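Local coordinates for flavin adenine dinucleotide synthase (Saccharomyces cerevisiae, PDB 2WSI), which catalyses the transfer of an adenylyl group from ATP to flavin mononucleotide, producing the coenzyme flavin adenine dinucleotide and releasing diphosphate, at residues E44-W49 with L71-C76; R38-S43 with L194-L199; K219-I224 with E278-Y283. All coordinates share one frame; numbering follows the deposited sequence.

Contact 1. Residues E44-W49 with L71-C76; sequences EIFVRW and LLYLSC
In the alpha/beta core of the PAPS reductase fold, Phe46 and Tyr73 pack where the chain leaving helix 25-45 lies against helix 64-87, the helix that follows strand 56-59. The pair is an offset edge-to-face, or T-shaped, stack: the planes stand at 90° and the centroids are 5.2 Å apart. Phe46 supplies the edge. Its CE1 comes within 3.6 Å of Tyr73 CE1, and its CZ lies 3.7 Å above the tyrosine plane, displaced toward the CE1 side of the rim. With CG anti to the backbone N (chi1 -169°), Tyr73 swings its ring across from the helix and under the phenylalanine edge. The other rim corner of Phe46, CE2, meets Cys76 CB at 3.8 Å, one turn along helix 64-87, where the small cysteine lets the phenylalanine rim come close to the helix backbone. The aromatic cluster is larger than this pair, since Phe58 makes an edge-to-face contact with Tyr73 and Tyr80 makes one with Phe46. An alanine in place of Tyr73 would probably open a gap beside the Phe46 edge and deprive Phe58 of its aromatic mate. Phe46 sits on a tight turn of the backbone, in which Ile45 O accepts two bonds, from Arg48 N at 3.0 Å and from Trp49 N at 2.9 Å.

Contact 2. Residues R38-S43 with L194-L199; sequences RKYLLS and LLHWDL
Tyr40 of helix 25-45 reaches across to His196, which occupies the third position of a type I beta turn running from Leu194 to Trp197. This turn belongs to the loop joining strand 189-191 to helix 199-209 in the PAPS reductase-type alpha/beta fold (HUP clan). The Tyr40 CB leaves the helix in the direction of the loop, and CG lies anti to the carbonyl carbon (chi1 -68°), which carries the ring outward over the space between them. The near half of the ring serves as a spacer; contact begins at its far end, where CE2 and CZ each lie 4.1 Å from His196 CD2. Beyond them the hydroxyl oxygen touches two imidazole atoms, CD2 at 3.2 Å and NE2 at 3.0 Å. It approaches the histidine at its edge, near the imidazole plane, while CD2 in turn sits at the edge of the phenol ring, so the two rings meet rim to rim rather than face on. His196 NE2 donates to Tyr40 OH, but the N-H...O angle of 122° is strongly bent and the bond is weak. A tyrosine suits this place because the long, flat ring spans a wide backbone gap and still ends in a polar atom, while its apolar flank can rest on Pro177. Next to the histidine, Trp197 turns into the interior and ties the loop to the same helix through NE1, which is hydrogen-bonded to Thr37 OG1. Asp198 follows as the N-cap of helix 199-209. The turn itself is closed by Trp197 N bonding to Leu194 O at 3.0 Å, and Leu194 CD1 lies 3.5 Å above the indole plane.

Contact 3. Residues K219-I224 with E278-Y283; sequences KGFTSI and ERFSKY. With SO4 (sulfate ion), chain B.
Phe221 and Phe280 are neither stacked nor edge-to-face: their ring planes meet at an intermediate 51°, with centroids 5.4 Å apart. Contact is confined to the outer ring carbons: Phe280 CZ comes within 3.7 Å of Phe221 CE2, close to the neighbouring CZ as well. Two phenylalanines suit this buried spot, where Leu216 touches both and Phe113 adds another ring against Phe221. Just before Phe221, Gly220 takes a positive phi of 105°; at these angles a side chain would be pressed against the carbonyl O of Lys219. On the other segment, Lys282 folds back so that NZ bonds to Arg279 O at 2.7 Å, in the carbonyl plane and on a lone pair, and the lysine amine is held by the backbone near the end of helix 274-279. Three residues beyond Phe221, Ile224 N faces a sulfate ion, donating to its O3 at 3.1 Å and weakly to its O1. Tyr217 OH and Lys64 NZ also bind the ion, which probably came from the crystallisation liquor. It probably marks a phosphate-binding position, for Lys64 belongs to the glycine-rich SYNGGKD sequence joining strand 56-59 to helix 64-87, consistent with the PP-loop of this family.

Overall arrangement
Contacts 1 and 2 are neighbours, their centres about 10 Å apart, and both draw on helix 25-45: the chain runs directly from 38-43 into 44-49, with a probable hydrogen bond from Phe46 N to Leu41 O. Along the sequence contact 1 is nested within the loop that contact 2 closes. Contact 3 lies on the opposite side of the chain's centre, about 34 Å from contact 1 and about 30 Å from contact 2 between centres, though the nearest atoms of contacts 2 and 3 are about 5 Å apart, without touching. Neither aromatic pair touches FAD: the side chain of Tyr73 is about 11 Å from it and that of Phe221 about 12 Å. Helix 64-87 carries Tyr73 and, at its start, sulfate-binding Lys64.

Contact 1. Residues E44-W49 with L71-C76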
loop_
_atom_site.group_PDB
_atom_site.type_symbol
_atom_site.label_atom_id
_atom_site.label_comp_id
_atom_site.label_asym_id
_atom_site.label_seq_id
_atom_site.Cartn_x
_atom_site.Cartn_y
_atom_site.Cartn_z
ATOM N N GLU A 44 -15.979 4.394 -11.058
ATOM C CA GLU A 44 -16.863 3.356 -10.513
ATOM C C GLU A 44 -17.064 3.426 -9.013
ATOM O O GLU A 44 -18.073 2.960 -8.508
ATOM C CB GLU A 44 -16.348 1.963 -10.862
ATOM C CG GLU A 44 -16.554 1.579 -12.314
ATOM C CD GLU A 44 -15.903 0.237 -12.629
ATOM O OE1 GLU A 44 -16.271 -0.757 -11.971
ATOM O OE2 GLU A 44 -15.026 0.186 -13.519
ATOM N N ILE A 45 -16.111 3.992 -8.287
ATOM C CA ILE A 45 -16.211 3.959 -6.838
ATOM C C ILE A 45 -16.677 5.273 -6.221
ATOM O O ILE A 45 -17.655 5.300 -5.463
ATOM C CB ILE A 45 -14.863 3.493 -6.258
ATOM C CG1 ILE A 45 -14.640 2.038 -6.729
ATOM C CG2 ILE A 45 -14.879 3.573 -4.766
ATOM C CD1 ILE A 45 -13.243 1.496 -6.435
ATOM N N PHE A 46 -15.966 6.352 -6.505
ATOM C CA PHE A 46 -16.306 7.631 -5.903
ATOM C C PHE A 46 -17.626 8.157 -6.444
ATOM O O PHE A 46 -18.226 9.057 -5.857
ATOM C CB PHE A 46 -15.212 8.674 -6.127
ATOM C CG PHE A 46 -13.887 8.359 -5.425
ATOM C CD1 PHE A 46 -13.792 7.357 -4.483
ATOM C CD2 PHE A 46 -12.763 9.124 -5.695
ATOM C CE1 PHE A 46 -12.577 7.074 -3.853
ATOM C CE2 PHE A 46 -11.563 8.869 -5.055
ATOM C CZ PHE A 46 -11.466 7.838 -4.139
ATOM N N VAL A 47 -18.085 7.607 -7.554
ATOM C CA VAL A 47 -19.367 8.056 -8.101
ATOM C C VAL A 47 -20.500 7.496 -7.230
ATOM O O VAL A 47 -21.595 8.074 -7.108
ATOM C CB VAL A 47 -19.469 7.595 -9.565
ATOM C CG1 VAL A 47 -20.913 7.516 -10.026
ATOM C CG2 VAL A 47 -18.610 8.532 -10.453
ATOM N N ARG A 48 -20.217 6.376 -6.577
ATOM C CA ARG A 48 -21.249 5.673 -5.830
ATOM C C ARG A 48 -21.167 5.855 -4.316
ATOM O O ARG A 48 -22.191 5.873 -3.629
ATOM C CB ARG A 48 -21.169 4.199 -6.199
ATOM C CG ARG A 48 -22.163 3.326 -5.524
ATOM C CD ARG A 48 -22.110 1.972 -6.183
ATOM N NE ARG A 48 -23.038 1.025 -5.588
ATOM C CZ ARG A 48 -23.099 -0.251 -5.943
ATOM N NH1 ARG A 48 -22.264 -0.723 -6.878
ATOM N NH2 ARG A 48 -23.958 -1.053 -5.347
ATOM N N TRP A 49 -19.958 6.013 -3.791
ATOM C CA TRP A 49 -19.762 6.223 -2.350
ATOM C C TRP A 49 -18.831 7.423 -2.123
ATOM O O TRP A 49 -17.942 7.682 -2.933
ATOM C CB TRP A 49 -19.101 5.000 -1.722
ATOM C CG TRP A 49 -19.893 3.743 -1.840
ATOM C CD1 TRP A 49 -20.966 3.374 -1.071
ATOM C CD2 TRP A 49 -19.652 2.654 -2.748
ATOM N NE1 TRP A 49 -21.421 2.112 -1.464
ATOM C CE2 TRP A 49 -20.629 1.657 -2.485
ATOM C CE3 TRP A 49 -18.717 2.428 -3.764
ATOM C CZ2 TRP A 49 -20.697 0.468 -3.203
ATOM C CZ3 TRP A 49 -18.801 1.236 -4.491
ATOM C CH2 TRP A 49 -19.785 0.281 -4.207
ATOM N N LEU A 71 -1.442 5.984 -1.798
ATOM C CA LEU A 71 -0.943 7.089 -2.617
ATOM C C LEU A 71 -1.846 7.311 -3.834
ATOM O O LEU A 71 -2.195 8.439 -4.130
ATOM C CB LEU A 71 0.501 6.862 -3.082
ATOM C CG LEU A 71 1.579 6.679 -2.020
ATOM C CD1 LEU A 71 2.927 6.399 -2.697
ATOM C CD2 LEU A 71 1.667 7.896 -1.099
ATOM N N LEU A 72 -2.234 6.243 -4.531
ATOM C CA LEU A 72 -3.147 6.372 -5.688
ATOM C C LEU A 72 -4.523 6.921 -5.285
ATOM O O LEU A 72 -5.125 7.734 -5.986
ATOM C CB LEU A 72 -3.310 5.020 -6.408
ATOM C CG LEU A 72 -1.982 4.505 -6.960
ATOM C CD1 LEU A 72 -2.184 3.064 -7.425
ATOM C CD2 LEU A 72 -1.485 5.416 -8.088
ATOM N N TYR A 73 -5.000 6.482 -4.130
ATOM C CA TYR A 73 -6.304 6.863 -3.622
ATOM C C TYR A 73 -6.304 8.364 -3.322
ATOM O O TYR A 73 -7.243 9.084 -3.687
ATOM C CB TYR A 73 -6.560 6.087 -2.330
ATOM C CG TYR A 73 -7.976 6.149 -1.801
ATOM C CD1 TYR A 73 -8.946 5.275 -2.294
ATOM C CD2 TYR A 73 -8.336 7.027 -0.798
ATOM C CE1 TYR A 73 -10.227 5.274 -1.809
ATOM C CE2 TYR A 73 -9.645 7.056 -0.290
ATOM C CZ TYR A 73 -10.585 6.154 -0.805
ATOM O OH TYR A 73 -11.881 6.104 -0.339
ATOM N N LEU A 74 -5.233 8.838 -2.691
ATOM C CA LEU A 74 -5.104 10.265 -2.371
ATOM C C LEU A 74 -4.997 11.081 -3.639
ATOM O O LEU A 74 -5.578 12.153 -3.742
ATOM C CB LEU A 74 -3.870 10.516 -1.475
ATOM C CG LEU A 74 -4.102 10.018 -0.032
ATOM C CD1 LEU A 74 -2.806 9.924 0.734
ATOM C CD2 LEU A 74 -5.127 10.917 0.670
ATOM N N SER A 75 -4.255 10.573 -4.613
ATOM C CA SER A 75 -4.222 11.233 -5.910
ATOM C C SER A 75 -5.621 11.387 -6.511
ATOM O O SER A 75 -5.989 12.466 -7.009
ATOM C CB SER A 75 -3.320 10.459 -6.871
ATOM O OG SER A 75 -3.332 11.086 -8.136
ATOM N N CYS A 76 -6.411 10.324 -6.458
ATOM C CA CYS A 76 -7.794 10.380 -6.960
ATOM C C CYS A 76 -8.697 11.250 -6.100
ATOM O O CYS A 76 -9.678 11.851 -6.590
ATOM C CB CYS A 76 -8.374 8.975 -7.051
ATOM S SG CYS A 76 -7.574 8.018 -8.360
#

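Contact 2. Residues R38-S43 with L194-L199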
loop_
_atom_site.group_PDB
_atom_site.type_symbol
_atom_site.label_atom_id
_atom_site.label_comp_id
_atom_site.label_asym_id
_atom_site.label_seq_id
_atom_site.Cartn_x
_atom_site.Cartn_y
_atom_site.Cartn_z
ATOM N N ARG A 38 -6.932 4.163 -11.230
ATOM C CA ARG A 38 -7.566 5.484 -11.132
ATOM C C ARG A 38 -8.954 5.472 -11.795
ATOM O O ARG A 38 -9.903 6.074 -11.278
ATOM C CB ARG A 38 -6.659 6.597 -11.683
ATOM C CG ARG A 38 -5.337 6.722 -10.856
ATOM C CD ARG A 38 -4.677 8.116 -10.819
ATOM N NE ARG A 38 -5.617 9.186 -10.490
ATOM C CZ ARG A 38 -5.289 10.459 -10.361
ATOM N NH1 ARG A 38 -4.028 10.836 -10.514
ATOM N NH2 ARG A 38 -6.218 11.369 -10.107
ATOM N N LYS A 39 -9.100 4.750 -12.897
ATOM C CA LYS A 39 -10.412 4.648 -13.533
ATOM C C LYS A 39 -11.425 3.957 -12.614
ATOM O O LYS A 39 -12.539 4.422 -12.490
ATOM C CB LYS A 39 -10.335 3.921 -14.885
ATOM C CG LYS A 39 -9.760 4.763 -16.042
ATOM C CD LYS A 39 -10.530 6.087 -16.324
ATOM C CE LYS A 39 -11.842 5.865 -17.081
ATOM N NZ LYS A 39 -12.572 7.145 -17.414
ATOM N N TYR A 40 -11.044 2.850 -11.975
ATOM C CA TYR A 40 -11.939 2.222 -11.000
ATOM C C TYR A 40 -12.411 3.227 -9.931
ATOM O O TYR A 40 -13.585 3.311 -9.617
ATOM C CB TYR A 40 -11.246 1.091 -10.262
ATOM C CG TYR A 40 -10.887 -0.146 -11.074
ATOM C CD1 TYR A 40 -11.761 -0.661 -12.029
ATOM C CD2 TYR A 40 -9.697 -0.838 -10.826
ATOM C CE1 TYR A 40 -11.454 -1.803 -12.760
ATOM C CE2 TYR A 40 -9.381 -2.020 -11.541
ATOM C CZ TYR A 40 -10.274 -2.480 -12.503
ATOM O OH TYR A 40 -9.990 -3.614 -13.220
ATOM N N LEU A 41 -11.465 3.959 -9.356
ATOM C CA LEU A 41 -11.777 4.876 -8.263
ATOM C C LEU A 41 -12.664 6.028 -8.709
ATOM O O LEU A 41 -13.697 6.285 -8.090
ATOM C CB LEU A 41 -10.477 5.419 -7.654
ATOM C CG LEU A 41 -9.726 4.323 -6.876
ATOM C CD1 LEU A 41 -8.284 4.762 -6.508
ATOM C CD2 LEU A 41 -10.528 3.965 -5.598
ATOM N N LEU A 42 -12.255 6.726 -9.769
ATOM C CA LEU A 42 -12.956 7.933 -10.212
ATOM C C LEU A 42 -14.277 7.628 -10.924
ATOM O O LEU A 42 -15.271 8.340 -10.718
ATOM C CB LEU A 42 -12.049 8.757 -11.125
ATOM C CG LEU A 42 -10.799 9.332 -10.443
ATOM C CD1 LEU A 42 -9.860 9.926 -11.480
ATOM C CD2 LEU A 42 -11.168 10.381 -9.376
ATOM N N SER A 43 -14.293 6.564 -11.736
ATOM C CA SER A 43 -15.440 6.236 -12.575
ATOM C C SER A 43 -16.423 5.266 -11.964
ATOM O O SER A 43 -17.568 5.258 -12.383
ATOM C CB SER A 43 -14.987 5.559 -13.890
ATOM O OG SER A 43 -14.448 6.503 -14.792
ATOM N N LEU A 194 -6.446 -2.422 -6.747
ATOM C CA LEU A 194 -5.045 -2.761 -7.011
ATOM C C LEU A 194 -4.888 -4.170 -7.582
ATOM O O LEU A 194 -3.774 -4.679 -7.723
ATOM C CB LEU A 194 -4.223 -2.652 -5.704
ATOM C CG LEU A 194 -2.776 -2.192 -5.905
ATOM C CD1 LEU A 194 -2.734 -0.764 -6.364
ATOM C CD2 LEU A 194 -1.927 -2.350 -4.627
ATOM N N LEU A 195 -5.998 -4.830 -7.882
ATOM C CA LEU A 195 -5.941 -6.257 -8.154
ATOM C C LEU A 195 -5.026 -6.664 -9.316
ATOM O O LEU A 195 -4.495 -7.762 -9.306
ATOM C CB LEU A 195 -7.334 -6.817 -8.447
ATOM C CG LEU A 195 -8.191 -7.112 -7.223
ATOM C CD1 LEU A 195 -9.563 -7.604 -7.691
ATOM C CD2 LEU A 195 -7.498 -8.145 -6.289
ATOM N N HIS A 196 -4.854 -5.804 -10.310
ATOM C CA HIS A 196 -4.043 -6.178 -11.486
ATOM C C HIS A 196 -2.583 -5.719 -11.397
ATOM O O HIS A 196 -1.816 -5.863 -12.353
ATOM C CB HIS A 196 -4.696 -5.631 -12.758
ATOM C CG HIS A 196 -6.133 -6.019 -12.895
ATOM N ND1 HIS A 196 -6.544 -7.335 -12.902
ATOM C CD2 HIS A 196 -7.261 -5.270 -12.952
ATOM C CE1 HIS A 196 -7.863 -7.383 -12.991
ATOM N NE2 HIS A 196 -8.318 -6.144 -13.043
ATOM N N TRP A 197 -2.175 -5.187 -10.246
ATOM C CA TRP A 197 -0.780 -4.793 -10.076
ATOM C C TRP A 197 0.134 -5.995 -9.866
ATOM O O TRP A 197 -0.158 -6.899 -9.067
ATOM C CB TRP A 197 -0.662 -3.825 -8.869
ATOM C CG TRP A 197 -1.049 -2.460 -9.253
ATOM C CD1 TRP A 197 -2.286 -2.035 -9.668
ATOM C CD2 TRP A 197 -0.212 -1.302 -9.231
ATOM N NE1 TRP A 197 -2.258 -0.674 -9.915
ATOM C CE2 TRP A 197 -0.997 -0.208 -9.647
ATOM C CE3 TRP A 197 1.131 -1.079 -8.874
ATOM C CZ2 TRP A 197 -0.483 1.065 -9.758
ATOM C CZ3 TRP A 197 1.630 0.176 -8.971
ATOM C CH2 TRP A 197 0.825 1.248 -9.399
ATOM N N ASP A 198 1.270 -6.018 -10.541
ATOM C CA ASP A 198 2.249 -7.042 -10.208
ATOM C C ASP A 198 3.397 -6.462 -9.408
ATOM O O ASP A 198 3.461 -5.243 -9.145
ATOM C CB ASP A 198 2.739 -7.811 -11.450
ATOM C CG ASP A 198 3.533 -6.955 -12.413
ATOM O OD1 ASP A 198 4.217 -5.983 -11.994
ATOM O OD2 ASP A 198 3.474 -7.272 -13.624
ATOM N N LEU A 199 4.291 -7.346 -8.974
ATOM C CA LEU A 199 5.316 -6.966 -8.007
ATOM C C LEU A 199 6.237 -5.891 -8.591
ATOM O O LEU A 199 6.640 -4.952 -7.907
ATOM C CB LEU A 199 6.099 -8.201 -7.576
ATOM C CG LEU A 199 7.204 -7.967 -6.549
ATOM C CD1 LEU A 199 6.658 -7.203 -5.322
ATOM C CD2 LEU A 199 7.815 -9.336 -6.142
#

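Contact 3. Residues K219-I224 with E278-Y283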
loop_
_atom_site.group_PDB
_atom_site.type_symbol
_atom_site.label_atom_id
_atom_site.label_comp_id
_atom_site.label_asym_id
_atom_site.label_seq_id
_atom_site.Cartn_x
_atom_site.Cartn_y
_atom_site.Cartn_z
ATOM N N LYS A 219 15.341 -4.699 4.961
ATOM C CA LYS A 219 16.029 -5.869 5.529
ATOM C C LYS A 219 15.779 -7.187 4.770
ATOM O O LYS A 219 16.184 -8.270 5.224
ATOM C CB LYS A 219 15.625 -6.061 6.985
ATOM C CG LYS A 219 15.965 -4.876 7.904
ATOM C CD LYS A 219 17.456 -4.509 7.868
ATOM C CE LYS A 219 18.294 -5.504 8.673
ATOM N NZ LYS A 219 19.605 -4.925 9.128
ATOM N N GLY A 220 15.119 -7.112 3.617
ATOM C CA GLY A 220 14.909 -8.319 2.818
ATOM C C GLY A 220 13.516 -8.903 2.851
ATOM O O GLY A 220 13.252 -9.888 2.170
ATOM N N PHE A 221 12.601 -8.319 3.633
ATOM C CA PHE A 221 11.216 -8.742 3.537
ATOM C C PHE A 221 10.672 -8.396 2.152
ATOM O O PHE A 221 10.994 -7.335 1.607
ATOM C CB PHE A 221 10.354 -8.077 4.638
ATOM C CG PHE A 221 10.590 -8.655 6.021
ATOM C CD1 PHE A 221 9.660 -9.512 6.601
ATOM C CD2 PHE A 221 11.746 -8.370 6.717
ATOM C CE1 PHE A 221 9.880 -10.055 7.861
ATOM C CE2 PHE A 221 11.962 -8.909 7.972
ATOM C CZ PHE A 221 11.035 -9.750 8.539
ATOM N N THR A 222 9.845 -9.282 1.589
ATOM C CA THR A 222 9.089 -8.960 0.372
ATOM C C THR A 222 7.585 -9.034 0.636
ATOM O O THR A 222 6.759 -8.726 -0.214
ATOM C CB THR A 222 9.428 -9.936 -0.769
ATOM O OG1 THR A 222 9.143 -11.277 -0.334
ATOM C CG2 THR A 222 10.884 -9.781 -1.172
ATOM N N SER A 223 7.243 -9.499 1.815
ATOM C CA SER A 223 5.850 -9.651 2.210
ATOM C C SER A 223 5.883 -9.570 3.723
ATOM O O SER A 223 6.735 -10.209 4.352
ATOM C CB SER A 223 5.334 -11.026 1.760
ATOM O OG SER A 223 3.978 -11.212 2.119
ATOM N N ILE A 224 4.998 -8.787 4.324
ATOM C CA ILE A 224 5.033 -8.644 5.778
ATOM C C ILE A 224 3.798 -9.274 6.408
ATOM O O ILE A 224 2.663 -8.921 6.079
ATOM C CB ILE A 224 5.159 -7.164 6.231
ATOM C CG1 ILE A 224 6.438 -6.533 5.672
ATOM C CG2 ILE A 224 5.175 -7.087 7.752
ATOM C CD1 ILE A 224 6.514 -4.982 5.874
ATOM N N GLU A 278 16.901 -6.695 17.320
ATOM C CA GLU A 278 17.349 -7.873 18.076
ATOM C C GLU A 278 16.901 -9.117 17.340
ATOM O O GLU A 278 17.692 -10.013 17.043
ATOM C CB GLU A 278 16.747 -7.868 19.488
ATOM C CG GLU A 278 16.577 -9.271 20.128
ATOM C CD GLU A 278 15.278 -10.015 19.715
ATOM O OE1 GLU A 278 14.169 -9.411 19.747
ATOM O OE2 GLU A 278 15.366 -11.226 19.385
ATOM N N ARG A 279 15.610 -9.131 17.034
ATOM C CA ARG A 279 14.941 -10.247 16.388
ATOM C C ARG A 279 15.592 -10.584 15.050
ATOM O O ARG A 279 15.616 -11.745 14.633
ATOM C CB ARG A 279 13.470 -9.861 16.227
ATOM C CG ARG A 279 12.610 -10.733 15.363
ATOM C CD ARG A 279 11.183 -10.155 15.331
ATOM N NE ARG A 279 10.393 -10.547 16.498
ATOM C CZ ARG A 279 9.848 -9.719 17.389
ATOM N NH1 ARG A 279 9.967 -8.395 17.282
ATOM N NH2 ARG A 279 9.151 -10.230 18.395
ATOM N N PHE A 280 16.159 -9.577 14.395
ATOM C CA PHE A 280 16.775 -9.767 13.085
ATOM C C PHE A 280 18.291 -9.935 13.144
ATOM O O PHE A 280 18.928 -10.082 12.099
ATOM C CB PHE A 280 16.473 -8.581 12.170
ATOM C CG PHE A 280 15.009 -8.328 11.948
ATOM C CD1 PHE A 280 14.084 -9.352 12.043
ATOM C CD2 PHE A 280 14.571 -7.059 11.593
ATOM C CE1 PHE A 280 12.734 -9.105 11.820
ATOM C CE2 PHE A 280 13.240 -6.803 11.371
ATOM C CZ PHE A 280 12.314 -7.832 11.483
ATOM N N SER A 281 18.887 -9.889 14.336
ATOM C CA SER A 281 20.337 -10.043 14.422
ATOM C C SER A 281 20.752 -11.418 13.900
ATOM O O SER A 281 21.772 -11.542 13.235
ATOM C CB SER A 281 20.856 -9.816 15.850
ATOM O OG SER A 281 20.592 -10.923 16.699
ATOM N N LYS A 282 19.946 -12.436 14.189
ATOM C CA LYS A 282 20.200 -13.799 13.708
ATOM C C LYS A 282 20.293 -13.884 12.179
ATOM O O LYS A 282 21.004 -14.733 11.640
ATOM C CB LYS A 282 19.108 -14.756 14.198
ATOM C CG LYS A 282 17.716 -14.452 13.647
ATOM C CD LYS A 282 16.700 -15.489 14.110
ATOM C CE LYS A 282 15.291 -14.915 14.159
ATOM N NZ LYS A 282 15.017 -14.213 15.456
ATOM N N TYR A 283 19.566 -13.023 11.479
ATOM C CA TYR A 283 19.697 -12.949 10.031
ATOM C C TYR A 283 21.058 -12.381 9.665
ATOM O O TYR A 283 21.355 -12.188 8.489
ATOM C CB TYR A 283 18.586 -12.086 9.426
ATOM C CG TYR A 283 17.206 -12.573 9.782
ATOM C CD1 TYR A 283 16.924 -13.938 9.825
ATOM C CD2 TYR A 283 16.183 -11.674 10.076
ATOM C CE1 TYR A 283 15.659 -14.397 10.152
ATOM C CE2 TYR A 283 14.915 -12.121 10.404
ATOM C CZ TYR A 283 14.656 -13.482 10.440
ATOM O OH TYR A 283 13.388 -13.918 10.766
HETATM S S SO4 B . 2.894 -6.791 1.785
HETATM O O1 SO4 B . 2.351 -7.933 2.496
HETATM O O2 SO4 B . 2.261 -5.587 2.314
HETATM O O3 SO4 B . 4.337 -6.740 2.023
HETATM O O4 SO4 B . 2.535 -6.863 0.374
#